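Local coordinates for protein glucose-1-phosphate thymidylyltransferase (Bacillus anthracis, PDB 4ECM) that catalyses the transfer of a thymidylyl group from dTTP to glucose 1-phosphate, giving dTDP-glucose and pyrophosphate, a step toward dTDP-L-rhamnose, at residues 158-163 against 189-194. Numbering follows the deposited sequence.
Sequences QSVDDP and SYAVTG. With DAU (2'deoxy-thymidine-5'-diphospho-alpha-D-glucose), chain B.
Gln158 and Ala191 form an antiparallel hydrogen-bonded pair: Gln158 N donates to Ala191 O (3.0 Å) and Ala191 N returns the bond to Gln158 O (2.8 Å). Beyond the non-hydrogen-bonded pair Ser159 and Tyr190, Val160 N continues the pairing onto Ser189 O (2.9 Å). The same carbonyl oxygen also receives a CA-H...O contact from Ser159, so two neighbouring residues converge on it.

The Gln158-Ala191 bonds join strands 153-159 and 190-198 in the mixed sheet of the nucleotidyltransferase fold, and the Val160 bond carries the pairing one step past them. Strand 190-198 runs on to the sugar-nucleotide site, where Val192 O accepts a hydrogen bond from the glucose hydroxyl O4 of the bound dTDP-glucose (2.7 Å). The Val192 side chain packs instead on Val155 and Leu157 of strand 153-159.

Apolar contacts line the Ala191 face. Val160 CG2 meets Ala191 CB at 3.9 Å, and Gln158 crosses Thr193 obliquely, its CG against CG2. A Thr193 chi1 of 66° puts OG1 between the backbone N and the carbonyl carbon, where it bonds to Leu156 O, and turns the methyl CG2 to Gln158. Pro163 folds back from the turn to lay CB and CG on Ser189 CA.

On the Tyr190 face, a water hydrogen-bonded to Ser189 OG (2.7 Å) sits over the centre of the tyrosine ring; in the modelled conformer of Ser159 it also reaches Ser159 OG.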
# COMPACT_ATOMS: atom_id res chain seq x y z
N GLN A 158 -10.61 11.19 -34.80
CA GLN A 158 -9.57 12.20 -34.85
C GLN A 158 -8.64 11.92 -35.99
O GLN A 158 -8.13 10.81 -36.12
CB GLN A 158 -8.74 12.22 -33.58
CG GLN A 158 -9.24 13.16 -32.54
CD GLN A 158 -8.92 14.63 -32.86
OE1 GLN A 158 -9.59 15.53 -32.41
NE2 GLN A 158 -7.87 14.85 -33.61
N SER A 159 -8.42 12.93 -36.82
CA SER A 159 -7.48 12.81 -37.93
C SER A 159 -6.10 12.91 -37.29
O SER A 159 -5.84 13.83 -36.53
CB SER A 159 -7.69 13.92 -38.94
OG SER A 159 -6.81 13.76 -40.04
N VAL A 160 -5.24 11.93 -37.56
CA VAL A 160 -3.90 11.90 -36.97
C VAL A 160 -2.79 11.66 -37.98
O VAL A 160 -3.03 11.18 -39.10
CB VAL A 160 -3.79 10.79 -35.88
CG1 VAL A 160 -4.80 11.05 -34.72
CG2 VAL A 160 -4.00 9.40 -36.47
N ASP A 161 -1.56 11.98 -37.57
CA ASP A 161 -0.37 11.83 -38.40
C ASP A 161 0.12 10.39 -38.49
O ASP A 161 0.75 9.99 -39.48
CB ASP A 161 0.77 12.69 -37.82
CG ASP A 161 0.45 14.18 -37.84
OD1 ASP A 161 -0.26 14.63 -38.78
OD2 ASP A 161 0.90 14.89 -36.92
N ASP A 162 -0.20 9.61 -37.46
CA ASP A 162 0.28 8.24 -37.33
C ASP A 162 -0.86 7.26 -37.08
O ASP A 162 -0.93 6.64 -36.02
CB ASP A 162 1.29 8.19 -36.16
CG ASP A 162 0.77 8.90 -34.87
OD1 ASP A 162 -0.38 9.40 -34.84
OD2 ASP A 162 1.53 8.95 -33.88
N PRO A 163 -1.75 7.09 -38.08
CA PRO A 163 -2.93 6.23 -37.89
C PRO A 163 -2.62 4.75 -37.64
O PRO A 163 -3.47 4.03 -37.08
CB PRO A 163 -3.71 6.40 -39.21
CG PRO A 163 -2.69 6.87 -40.21
CD PRO A 163 -1.73 7.70 -39.42
N SER A 189 -6.54 8.44 -42.36
CA SER A 189 -5.88 8.93 -41.15
C SER A 189 -6.90 9.20 -40.02
O SER A 189 -6.59 9.89 -39.04
CB SER A 189 -5.04 10.18 -41.46
OG SER A 189 -5.85 11.21 -41.94
N TYR A 190 -8.11 8.64 -40.16
CA TYR A 190 -9.14 8.79 -39.13
C TYR A 190 -8.99 7.77 -38.01
O TYR A 190 -9.40 6.63 -38.17
CB TYR A 190 -10.53 8.62 -39.71
CG TYR A 190 -10.97 9.70 -40.69
CD1 TYR A 190 -11.28 11.00 -40.25
CD2 TYR A 190 -11.14 9.41 -42.04
CE1 TYR A 190 -11.71 11.99 -41.17
CE2 TYR A 190 -11.57 10.38 -42.95
CZ TYR A 190 -11.85 11.66 -42.52
OH TYR A 190 -12.28 12.59 -43.47
N ALA A 191 -8.40 8.17 -36.89
CA ALA A 191 -8.26 7.29 -35.74
C ALA A 191 -9.56 7.22 -34.98
O ALA A 191 -10.21 8.24 -34.75
CB ALA A 191 -7.14 7.79 -34.81
N VAL A 192 -9.96 6.01 -34.59
CA VAL A 192 -11.16 5.82 -33.77
C VAL A 192 -10.67 5.93 -32.33
O VAL A 192 -10.00 5.03 -31.81
CB VAL A 192 -11.85 4.46 -34.05
CG1 VAL A 192 -13.09 4.28 -33.16
CG2 VAL A 192 -12.25 4.35 -35.51
N THR A 193 -10.98 7.05 -31.70
CA THR A 193 -10.52 7.33 -30.36
C THR A 193 -11.13 6.41 -29.33
O THR A 193 -12.10 5.72 -29.61
CB THR A 193 -10.87 8.75 -29.92
OG1 THR A 193 -12.29 8.87 -29.81
CG2 THR A 193 -10.33 9.77 -30.90
N GLY A 194 -10.55 6.44 -28.13
CA GLY A 194 -10.99 5.62 -27.01
C GLY A 194 -12.13 6.21 -26.20
O GLY A 194 -12.11 6.15 -24.96
O6 DAU B . -6.08 5.24 -27.77
C6 DAU B . -7.02 4.90 -28.79
C5 DAU B . -6.84 3.45 -29.19
O5 DAU B . -6.97 2.66 -28.01
C4 DAU B . -7.86 3.02 -30.25
O4 DAU B . -7.67 3.74 -31.46
C3 DAU B . -7.78 1.52 -30.56
O3 DAU B . -8.84 1.18 -31.46
C2 DAU B . -7.90 0.75 -29.24
O2 DAU B . -7.72 -0.66 -29.44
C1 DAU B . -6.88 1.25 -28.21
O1 DAU B . -5.57 0.91 -28.66
P2 DAU B . -4.35 0.78 -27.61
O3P DAU B . -3.87 2.15 -27.19
O4P DAU B . -3.40 -0.23 -28.18
OPP DAU B . -5.08 0.15 -26.31
P DAU B . -4.29 -0.15 -24.95
O1P DAU B . -3.18 0.87 -24.78
O2P DAU B . -3.99 -1.60 -24.90
O5' DAU B . -5.39 0.18 -23.82
C5' DAU B . -5.77 1.53 -23.60
C4' DAU B . -6.49 1.76 -22.27
O4' DAU B . -7.45 0.77 -21.94
C3' DAU B . -5.54 1.90 -21.10
O3' DAU B . -5.86 3.15 -20.49
C2' DAU B . -5.85 0.74 -20.17
C1' DAU B . -7.22 0.25 -20.64
N11 DAU B . -7.35 -1.20 -20.82
C61 DAU B . -6.48 -1.85 -21.73
C51 DAU B . -6.32 -3.22 -21.70
C5A DAU B . -5.46 -3.90 -22.75
C21 DAU B . -7.89 -1.96 -19.76
O21 DAU B . -8.66 -1.33 -18.86
N31 DAU B . -7.76 -3.30 -19.71
C41 DAU B . -7.00 -3.97 -20.62
O41 DAU B . -6.86 -5.31 -20.53
O HOH W 1 -8.49 11.86 -41.58
O HOH W 2 -4.44 13.83 -40.69